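Local coordinates for uncharacterized protein (Clostridium sporogenes, PDB 4Q0Y), which is of unknown function but adopts a hot-dog, thioesterase-like fold and is found as a two-chain assembly, at residues 3-11 with 38-46; 65-76 with 87-98. All coordinates share one frame; numbering follows the deposited sequence.

Interaction 1: 3-11 with 38-46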
loop_
_atom_site.group_PDB
_atom_site.type_symbol
_atom_site.label_atom_id
_atom_site.label_comp_id
_atom_site.label_asym_id
_atom_site.label_seq_id
_atom_site.Cartn_x
_atom_site.Cartn_y
_atom_site.Cartn_z
HETATM N N MSE B 3 13.651 -1.398 -9.007
HETATM C CA MSE B 3 13.412 -2.412 -7.935
HETATM C C MSE B 3 12.231 -2.033 -7.062
HETATM O O MSE B 3 12.299 -1.066 -6.303
HETATM C CB MSE B 3 14.647 -2.589 -7.078
HETATM C CG MSE B 3 15.846 -3.090 -7.861
HETATM SE SE MSE B 3 17.338 -3.476 -6.621
HETATM C CE MSE B 3 16.679 -3.011 -4.810
ATOM N N GLU B 4 11.143 -2.796 -7.167
ATOM C CA GLU B 4 9.891 -2.555 -6.408
ATOM C C GLU B 4 9.555 -3.798 -5.573
ATOM O O GLU B 4 9.534 -4.889 -6.169
ATOM C CB GLU B 4 8.717 -2.292 -7.400
ATOM C CG GLU B 4 7.479 -1.605 -6.787
ATOM C CD GLU B 4 7.678 -0.116 -6.499
ATOM O OE1 GLU B 4 8.763 0.456 -6.754
ATOM O OE2 GLU B 4 6.720 0.515 -6.029
ATOM N N ILE B 5 9.219 -3.625 -4.272
ATOM C CA ILE B 5 8.793 -4.738 -3.407
ATOM C C ILE B 5 7.411 -5.161 -3.847
ATOM O O ILE B 5 6.472 -4.343 -3.861
ATOM C CB ILE B 5 8.716 -4.406 -1.898
ATOM C CG1 ILE B 5 10.074 -3.928 -1.374
ATOM C CG2 ILE B 5 8.248 -5.637 -1.080
ATOM C CD1 ILE B 5 10.007 -3.228 -0.027
ATOM N N SER B 6 7.280 -6.434 -4.202
ATOM C CA SER B 6 5.990 -6.989 -4.617
ATOM C C SER B 6 5.252 -7.610 -3.457
ATOM O O SER B 6 4.013 -7.577 -3.444
ATOM C CB SER B 6 6.108 -8.009 -5.754
ATOM O OG SER B 6 7.089 -8.973 -5.457
ATOM N N SER B 7 5.982 -8.238 -2.528
ATOM C CA SER B 7 5.356 -8.882 -1.362
ATOM C C SER B 7 6.355 -9.076 -0.240
ATOM O O SER B 7 7.569 -9.129 -0.500
ATOM C CB SER B 7 4.746 -10.235 -1.747
ATOM O OG SER B 7 5.727 -11.173 -2.215
ATOM N N LEU B 8 5.844 -9.170 0.993
ATOM C CA LEU B 8 6.621 -9.609 2.165
ATOM C C LEU B 8 6.057 -10.922 2.640
ATOM O O LEU B 8 4.842 -11.067 2.711
ATOM C CB LEU B 8 6.490 -8.642 3.335
ATOM C CG LEU B 8 7.439 -7.463 3.348
ATOM C CD1 LEU B 8 7.297 -6.595 2.129
ATOM C CD2 LEU B 8 7.166 -6.670 4.610
ATOM N N SER B 9 6.931 -11.857 2.975
ATOM C CA SER B 9 6.525 -13.167 3.509
ATOM C C SER B 9 6.530 -13.162 5.037
ATOM O O SER B 9 5.721 -13.844 5.649
ATOM C CB SER B 9 7.405 -14.273 2.957
ATOM O OG SER B 9 8.773 -13.977 3.194
ATOM N N SER B 10 7.431 -12.382 5.632
ATOM C CA SER B 10 7.509 -12.249 7.091
ATOM C C SER B 10 8.413 -11.082 7.476
ATOM O O SER B 10 9.146 -10.562 6.623
ATOM C CB SER B 10 8.080 -13.517 7.738
ATOM O OG SER B 10 9.382 -13.769 7.273
ATOM N N ILE B 11 8.353 -10.709 8.753
ATOM C CA ILE B 11 9.321 -9.794 9.347
ATOM C C ILE B 11 9.871 -10.433 10.623
ATOM O O ILE B 11 9.137 -10.621 11.571
ATOM C CB ILE B 11 8.718 -8.402 9.706
ATOM C CG1 ILE B 11 8.049 -7.723 8.503
ATOM C CG2 ILE B 11 9.800 -7.507 10.308
ATOM C CD1 ILE B 11 7.127 -6.573 8.858
ATOM N N LYS B 38 0.606 -3.641 5.078
ATOM C CA LYS B 38 0.808 -2.268 5.546
ATOM C C LYS B 38 2.293 -1.859 5.590
ATOM O O LYS B 38 2.657 -0.736 5.158
ATOM C CB LYS B 38 0.157 -2.052 6.899
ATOM C CG LYS B 38 -1.354 -2.055 6.873
ATOM C CD LYS B 38 -1.901 -2.159 8.284
ATOM C CE LYS B 38 -3.392 -2.170 8.353
ATOM N NZ LYS B 38 -3.891 -2.270 9.760
ATOM N N PHE B 39 3.164 -2.766 6.019
ATOM C CA PHE B 39 4.620 -2.465 6.038
ATOM C C PHE B 39 5.196 -2.345 4.623
ATOM O O PHE B 39 6.023 -1.470 4.360
ATOM C CB PHE B 39 5.403 -3.484 6.835
ATOM C CG PHE B 39 6.781 -3.001 7.218
ATOM C CD1 PHE B 39 6.916 -1.964 8.131
ATOM C CD2 PHE B 39 7.913 -3.510 6.609
ATOM C CE1 PHE B 39 8.179 -1.478 8.459
ATOM C CE2 PHE B 39 9.184 -3.050 6.941
ATOM C CZ PHE B 39 9.314 -2.030 7.864
ATOM N N LYS B 40 4.723 -3.183 3.705
ATOM C CA LYS B 40 5.129 -3.094 2.283
ATOM C C LYS B 40 4.869 -1.698 1.732
ATOM O O LYS B 40 5.724 -1.120 1.059
ATOM C CB LYS B 40 4.398 -4.128 1.418
ATOM C CG LYS B 40 4.846 -4.129 -0.045
ATOM C CD LYS B 40 3.998 -5.070 -0.904
ATOM C CE LYS B 40 3.098 -4.342 -1.871
ATOM N NZ LYS B 40 2.411 -5.275 -2.804
ATOM N N VAL B 41 3.662 -1.195 1.972
ATOM C CA VAL B 41 3.238 0.095 1.448
ATOM C C VAL B 41 4.178 1.208 1.947
ATOM O O VAL B 41 4.635 2.031 1.153
ATOM C CB VAL B 41 1.764 0.384 1.787
ATOM C CG1 VAL B 41 1.394 1.839 1.528
ATOM C CG2 VAL B 41 0.862 -0.548 0.963
ATOM N N ILE B 42 4.500 1.187 3.244
ATOM C CA ILE B 42 5.474 2.144 3.812
ATOM C C ILE B 42 6.835 2.024 3.120
ATOM O O ILE B 42 7.378 3.042 2.658
ATOM C CB ILE B 42 5.632 1.966 5.339
ATOM C CG1 ILE B 42 4.347 2.439 6.014
ATOM C CG2 ILE B 42 6.878 2.712 5.857
ATOM C CD1 ILE B 42 4.235 2.043 7.467
HETATM N N MSE B 43 7.351 0.795 3.007
HETATM C CA MSE B 43 8.676 0.554 2.415
HETATM C C MSE B 43 8.746 1.002 0.965
HETATM O O MSE B 43 9.777 1.539 0.538
HETATM C CB MSE B 43 9.142 -0.892 2.556
HETATM C CG MSE B 43 9.374 -1.314 4.014
HETATM SE SE MSE B 43 10.777 -0.254 4.912
HETATM C CE MSE B 43 12.249 -0.793 3.720
ATOM N N ASN B 44 7.667 0.811 0.202
ATOM C CA ASN B 44 7.611 1.289 -1.195
ATOM C C ASN B 44 7.347 2.798 -1.362
ATOM O O ASN B 44 7.403 3.298 -2.486
ATOM C CB ASN B 44 6.559 0.525 -2.002
ATOM C CG ASN B 44 7.028 -0.850 -2.431
ATOM O OD1 ASN B 44 8.229 -1.101 -2.573
ATOM N ND2 ASN B 44 6.089 -1.705 -2.738
ATOM N N SER B 45 7.030 3.495 -0.275
ATOM C CA SER B 45 6.702 4.906 -0.336
ATOM C C SER B 45 7.706 5.807 0.397
ATOM O O SER B 45 7.461 7.023 0.497
ATOM C CB SER B 45 5.270 5.092 0.155
ATOM O OG SER B 45 5.186 4.902 1.525
ATOM N N LEU B 46 8.875 5.272 0.763
ATOM C CA LEU B 46 9.879 6.051 1.511
ATOM C C LEU B 46 10.337 7.316 0.799
ATOM O O LEU B 46 10.526 8.331 1.453
ATOM C CB LEU B 46 11.118 5.210 1.851
ATOM C CG LEU B 46 10.892 3.971 2.707
ATOM C CD1 LEU B 46 12.183 3.157 2.777
ATOM C CD2 LEU B 46 10.388 4.350 4.078
HETATM O O HOH W 1 8.689 2.478 -4.891
HETATM O O HOH W 2 3.554 -4.107 -5.291
#

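Interaction 2: 65-76 with 87-98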
loop_
_atom_site.group_PDB
_atom_site.type_symbol
_atom_site.label_atom_id
_atom_site.label_comp_id
_atom_site.label_asym_id
_atom_site.label_seq_id
_atom_site.Cartn_x
_atom_site.Cartn_y
_atom_site.Cartn_z
ATOM N N SER B 65 12.795 6.573 24.376
ATOM C CA SER B 65 11.960 7.664 23.881
ATOM C C SER B 65 10.810 7.212 22.977
ATOM O O SER B 65 9.988 8.015 22.623
ATOM C CB SER B 65 12.834 8.668 23.105
ATOM O OG SER B 65 13.914 9.130 23.923
ATOM N N PHE B 66 10.740 5.928 22.637
ATOM C CA PHE B 66 9.785 5.399 21.665
ATOM C C PHE B 66 8.898 4.308 22.259
ATOM O O PHE B 66 9.300 3.608 23.191
ATOM C CB PHE B 66 10.552 4.847 20.469
ATOM C CG PHE B 66 11.282 5.905 19.701
ATOM C CD1 PHE B 66 12.569 6.277 20.075
ATOM C CD2 PHE B 66 10.680 6.536 18.611
ATOM C CE1 PHE B 66 13.254 7.286 19.380
ATOM C CE2 PHE B 66 11.354 7.534 17.908
ATOM C CZ PHE B 66 12.631 7.922 18.315
ATOM N N LYS B 67 7.684 4.182 21.722
ATOM C CA LYS B 67 6.770 3.113 22.115
ATOM C C LYS B 67 7.358 1.740 21.807
ATOM O O LYS B 67 7.360 0.865 22.686
ATOM C CB LYS B 67 5.405 3.280 21.421
ATOM C CG LYS B 67 4.339 2.233 21.693
ATOM C CD LYS B 67 3.770 2.390 23.072
ATOM C CE LYS B 67 3.150 1.096 23.540
ATOM N NZ LYS B 67 2.403 1.252 24.815
ATOM N N TYR B 68 7.860 1.562 20.586
ATOM C CA TYR B 68 8.514 0.316 20.177
ATOM C C TYR B 68 9.854 0.616 19.563
ATOM O O TYR B 68 10.001 1.624 18.832
ATOM C CB TYR B 68 7.716 -0.447 19.151
ATOM C CG TYR B 68 6.318 -0.761 19.559
ATOM C CD1 TYR B 68 6.070 -1.683 20.590
ATOM C CD2 TYR B 68 5.237 -0.158 18.934
ATOM C CE1 TYR B 68 4.773 -1.973 20.983
ATOM C CE2 TYR B 68 3.934 -0.445 19.309
ATOM C CZ TYR B 68 3.706 -1.356 20.331
ATOM O OH TYR B 68 2.445 -1.659 20.722
ATOM N N SER B 69 10.825 -0.221 19.894
ATOM C CA SER B 69 12.157 -0.167 19.271
ATOM C C SER B 69 12.574 -1.599 18.982
ATOM O O SER B 69 12.637 -2.422 19.890
ATOM C CB SER B 69 13.223 0.552 20.100
ATOM O OG SER B 69 12.730 1.755 20.623
ATOM N N TYR B 70 12.846 -1.867 17.717
ATOM C CA TYR B 70 13.256 -3.200 17.269
ATOM C C TYR B 70 14.276 -3.127 16.154
ATOM O O TYR B 70 14.406 -2.109 15.461
ATOM C CB TYR B 70 12.051 -3.962 16.754
ATOM C CG TYR B 70 10.996 -4.302 17.773
ATOM C CD1 TYR B 70 11.286 -5.137 18.859
ATOM C CD2 TYR B 70 9.668 -3.858 17.613
ATOM C CE1 TYR B 70 10.321 -5.467 19.785
ATOM C CE2 TYR B 70 8.674 -4.203 18.535
ATOM C CZ TYR B 70 9.008 -4.985 19.628
ATOM O OH TYR B 70 8.063 -5.342 20.561
ATOM N N HIS B 71 15.045 -4.212 16.014
ATOM C CA HIS B 71 15.779 -4.486 14.791
ATOM C C HIS B 71 14.910 -5.471 14.060
ATOM O O HIS B 71 14.451 -6.431 14.659
ATOM C CB HIS B 71 17.147 -5.072 15.093
ATOM C CG HIS B 71 18.120 -4.061 15.610
ATOM N ND1 HIS B 71 19.477 -4.291 15.646
ATOM C CD2 HIS B 71 17.941 -2.818 16.109
ATOM C CE1 HIS B 71 20.093 -3.245 16.153
ATOM N NE2 HIS B 71 19.190 -2.329 16.426
ATOM N N ILE B 72 14.674 -5.209 12.772
ATOM C CA ILE B 72 13.775 -6.010 11.975
ATOM C C ILE B 72 14.380 -6.397 10.637
ATOM O O ILE B 72 15.169 -5.655 10.032
ATOM C CB ILE B 72 12.398 -5.318 11.755
ATOM C CG1 ILE B 72 12.547 -3.999 10.962
ATOM C CG2 ILE B 72 11.725 -5.062 13.091
ATOM C CD1 ILE B 72 11.221 -3.378 10.557
ATOM N N GLN B 73 13.978 -7.593 10.188
ATOM C CA GLN B 73 14.398 -8.168 8.916
ATOM C C GLN B 73 13.137 -8.524 8.146
ATOM O O GLN B 73 12.605 -9.634 8.320
ATOM C CB GLN B 73 15.287 -9.387 9.133
ATOM C CG GLN B 73 15.774 -10.035 7.828
ATOM C CD GLN B 73 16.537 -11.323 8.074
ATOM O OE1 GLN B 73 17.356 -11.422 9.004
ATOM N NE2 GLN B 73 16.255 -12.328 7.266
ATOM N N PRO B 74 12.647 -7.597 7.301
ATOM C CA PRO B 74 11.568 -7.954 6.388
ATOM C C PRO B 74 12.110 -8.857 5.290
ATOM O O PRO B 74 13.145 -8.534 4.675
ATOM C CB PRO B 74 11.106 -6.603 5.810
ATOM C CG PRO B 74 12.258 -5.700 5.980
ATOM C CD PRO B 74 12.942 -6.145 7.250
ATOM N N ASN B 75 11.440 -9.987 5.095
ATOM C CA ASN B 75 11.769 -10.965 4.087
ATOM C C ASN B 75 10.779 -10.782 2.959
ATOM O O ASN B 75 9.567 -10.775 3.184
ATOM C CB ASN B 75 11.690 -12.365 4.684
ATOM C CG ASN B 75 12.699 -12.549 5.780
ATOM O OD1 ASN B 75 13.897 -12.412 5.546
ATOM N ND2 ASN B 75 12.229 -12.762 6.993
ATOM N N LEU B 76 11.294 -10.570 1.758
ATOM C CA LEU B 76 10.480 -10.050 0.686
ATOM C C LEU B 76 10.807 -10.585 -0.687
ATOM O O LEU B 76 11.842 -11.228 -0.906
ATOM C CB LEU B 76 10.568 -8.526 0.711
ATOM C CG LEU B 76 11.979 -7.925 0.596
ATOM C CD1 LEU B 76 12.483 -7.851 -0.834
ATOM C CD2 LEU B 76 11.987 -6.557 1.272
ATOM N N GLY B 87 14.698 -11.311 -1.436
ATOM C CA GLY B 87 15.606 -10.407 -0.763
ATOM C C GLY B 87 15.183 -10.150 0.669
ATOM O O GLY B 87 14.240 -10.752 1.179
ATOM N N TYR B 88 15.885 -9.213 1.293
ATOM C CA TYR B 88 15.567 -8.748 2.630
ATOM C C TYR B 88 16.244 -7.419 2.899
ATOM O O TYR B 88 17.147 -6.990 2.148
ATOM C CB TYR B 88 15.991 -9.771 3.702
ATOM C CG TYR B 88 17.469 -10.042 3.750
ATOM C CD1 TYR B 88 18.067 -11.009 2.917
ATOM C CD2 TYR B 88 18.299 -9.288 4.593
ATOM C CE1 TYR B 88 19.440 -11.223 2.938
ATOM C CE2 TYR B 88 19.681 -9.523 4.633
ATOM C CZ TYR B 88 20.236 -10.475 3.801
ATOM O OH TYR B 88 21.576 -10.684 3.836
ATOM N N PHE B 89 15.793 -6.773 3.963
ATOM C CA PHE B 89 16.464 -5.591 4.516
ATOM C C PHE B 89 16.798 -5.870 5.969
ATOM O O PHE B 89 16.165 -6.702 6.616
ATOM C CB PHE B 89 15.614 -4.320 4.446
ATOM C CG PHE B 89 15.370 -3.818 3.060
ATOM C CD1 PHE B 89 16.430 -3.402 2.263
ATOM C CD2 PHE B 89 14.074 -3.726 2.565
ATOM C CE1 PHE B 89 16.205 -2.941 0.963
ATOM C CE2 PHE B 89 13.844 -3.265 1.271
ATOM C CZ PHE B 89 14.904 -2.883 0.470
ATOM N N LEU B 90 17.826 -5.192 6.472
ATOM C CA LEU B 90 18.168 -5.181 7.888
ATOM C C LEU B 90 17.953 -3.733 8.338
ATOM O O LEU B 90 18.647 -2.827 7.870
ATOM C CB LEU B 90 19.610 -5.612 8.111
ATOM C CG LEU B 90 19.949 -7.028 7.616
ATOM C CD1 LEU B 90 21.414 -7.318 7.833
ATOM C CD2 LEU B 90 19.076 -8.065 8.309
ATOM N N LEU B 91 16.945 -3.530 9.184
ATOM C CA LEU B 91 16.525 -2.199 9.604
ATOM C C LEU B 91 16.544 -2.068 11.110
ATOM O O LEU B 91 16.293 -3.024 11.830
ATOM C CB LEU B 91 15.121 -1.908 9.106
ATOM C CG LEU B 91 14.808 -2.172 7.630
ATOM C CD1 LEU B 91 13.319 -1.984 7.396
ATOM C CD2 LEU B 91 15.619 -1.242 6.752
ATOM N N TYR B 92 16.799 -0.843 11.577
ATOM C CA TYR B 92 16.493 -0.439 12.966
ATOM C C TYR B 92 15.231 0.396 12.873
ATOM O O TYR B 92 15.149 1.297 12.032
ATOM C CB TYR B 92 17.628 0.377 13.616
ATOM C CG TYR B 92 19.051 -0.117 13.329
ATOM C CD1 TYR B 92 19.368 -1.495 13.288
ATOM C CD2 TYR B 92 20.091 0.793 13.174
ATOM C CE1 TYR B 92 20.661 -1.935 13.033
ATOM C CE2 TYR B 92 21.393 0.362 12.921
ATOM C CZ TYR B 92 21.669 -1.001 12.845
ATOM O OH TYR B 92 22.948 -1.436 12.614
ATOM N N ILE B 93 14.254 0.125 13.740
ATOM C CA ILE B 93 13.001 0.883 13.711
ATOM C C ILE B 93 12.692 1.433 15.094
ATOM O O ILE B 93 12.845 0.716 16.080
ATOM C CB ILE B 93 11.845 0.059 13.086
ATOM C CG1 ILE B 93 10.667 0.960 12.752
ATOM C CG2 ILE B 93 11.412 -1.096 13.984
ATOM C CD1 ILE B 93 9.783 0.406 11.656
ATOM N N LEU B 94 12.339 2.728 15.133
ATOM C CA LEU B 94 11.993 3.442 16.362
ATOM C C LEU B 94 10.612 4.025 16.125
ATOM O O LEU B 94 10.452 4.905 15.279
ATOM C CB LEU B 94 13.016 4.535 16.613
ATOM C CG LEU B 94 14.454 4.082 16.803
ATOM C CD1 LEU B 94 15.380 5.298 16.778
ATOM C CD2 LEU B 94 14.605 3.290 18.089
ATOM N N VAL B 95 9.610 3.508 16.833
ATOM C CA VAL B 95 8.200 3.809 16.552
ATOM C C VAL B 95 7.580 4.632 17.677
ATOM O O VAL B 95 7.491 4.148 18.811
ATOM C CB VAL B 95 7.347 2.529 16.354
ATOM C CG1 VAL B 95 5.883 2.858 16.036
ATOM C CG2 VAL B 95 7.933 1.642 15.268
ATOM N N GLY B 96 7.107 5.836 17.347
ATOM C CA GLY B 96 6.301 6.620 18.250
ATOM C C GLY B 96 7.020 7.313 19.378
ATOM O O GLY B 96 6.974 6.861 20.533
ATOM N N ASP B 97 7.664 8.429 19.046
ATOM C CA ASP B 97 8.225 9.326 20.065
ATOM C C ASP B 97 7.133 10.226 20.643
ATOM O O ASP B 97 5.957 10.099 20.270
ATOM C CB ASP B 97 9.460 10.088 19.551
ATOM C CG ASP B 97 9.157 11.136 18.471
ATOM O OD1 ASP B 97 7.989 11.485 18.177
ATOM O OD2 ASP B 97 10.159 11.646 17.927
ATOM N N SER B 98 7.526 11.142 21.524
ATOM C CA SER B 98 6.588 12.081 22.151
ATOM C C SER B 98 5.904 13.028 21.149
ATOM O O SER B 98 4.853 13.549 21.455
ATOM C CB SER B 98 7.283 12.886 23.252
ATOM O OG SER B 98 8.258 13.763 22.709
HETATM O O HOH W 3 9.956 10.813 22.977
#

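Interaction 1: 3-11 with 38-46
The carboxamide of Asn44, in the last turn of helix 33-44, reads both backbone polar atoms of Ile5 on strand 4-15. Its ND2 donates to Ile5 O at 2.9 Å, almost straight (170°), lying in the carbonyl plane on a lone pair. Its OD1 in turn accepts from Ile5 N at 3.2 Å, a more bent bond. The chi1 of -78° sets CG beside the helix residue's own N, opposite its carbonyl carbon, which turns the amide to the strand. Glu4 lays its carboxylate over this amide, the two planes 19° apart, and water 1 lies between Glu4 OE1 and Asn44 O.

One turn earlier, Lys40 runs out extended from the helix and then bends at chi3, bringing NZ over Ser6 O at 2.9 Å, well above the carbonyl plane. NZ also donates to water 2, which bonds Ile5 O, and hydrogen-bonds Glu4 OE1 of the second subunit.

Beneath these polar ends the contact is apolar. Ile5 CD1 abuts Met43 CB (a selenomethionine) at 3.6 Å, while its CG2 slides past the lysine methylenes. Leu8 divides its branches: CD1 rests on Lys40 CB, and CD2 meets the edge of the Phe39 ring at CD2, 3.8 Å away. Ile11 CD1 reaches the same ring obliquely. A classic beta bulge, with Ser6 and Ser7 both opposite Lys77, shifts the strand between Ile5 and Leu8, whose side chains both face the helix.

The two-bond amide grip fixes the rotation of Asn44. The Ser6 carbonyl, water 2 and the carboxylate of Glu4 of the second subunit would favour a charged Lys40, although a cadmium ion about 4 Å from its side chain is a competing nearby cation; the lysine thus links helix, strand and dimer interface.

Interaction 2: 65-76 with 87-98
Phe66 lays its ring over Leu94. Its CB lies 3.6 Å from Val95 O; the ring beyond is centred on Leu94 CB, 3.5 Å from its centroid, a CH-pi contact. CD2 meets Leu94 C, CE1 meets Leu94 CD1, and CE2 touches Asp97 CB at 3.6 Å, with CZ reaching both CB atoms. With Phe66 CG opposite the carbonyl carbon (chi1 -66°), the ring lies side by side with Asp97, pointing the same way.

Farther along, His71 and Tyr92, a non-hydrogen-bonded pair, form an offset stack with centroids 4.2 Å apart and planes at 27°; Tyr92 CD1 sits over the imidazole. On the other face of the sheet, Ile72 CG1 packs on Leu91 CB, beneath Phe39 of helix 33-44. Pro74 CG rests on Phe89 CB. Paired bonds such as Ile93 N to Tyr70 O (2.8 Å) run between the strands; at Pro74, which has no N-H, only the Phe89 N to Pro74 O bond of the pair remains, and Phe89 O is buried without a polar partner. Lys67 and Tyr68 opposite Val95 make a classic beta bulge in this antiparallel hairpin, central to the hot-dog-like sheet, which packs against helix 33-44.

In the fold
From the N terminus, strand 4-15 is followed by strand 26-30 and then helix 33-44, whose return onto residues 3-11 closes interaction 1. Only afterwards does the chain enter strand 68-80, turn, and come back as strand 83-95, closing interaction 2; the two closures follow in series, neither nested nor crossing. In space they share one antiparallel sheet, where strand 4-15 borders strand 68-80: Ser9 N to Asn75 O and Ser10 O to Asn75 N are probable hydrogen bonds joining them. The helix bridges both contacts, since Phe39 of interaction 1 also packs on Ile72 of interaction 2, tying N-terminal strand, helix and hairpin into one body.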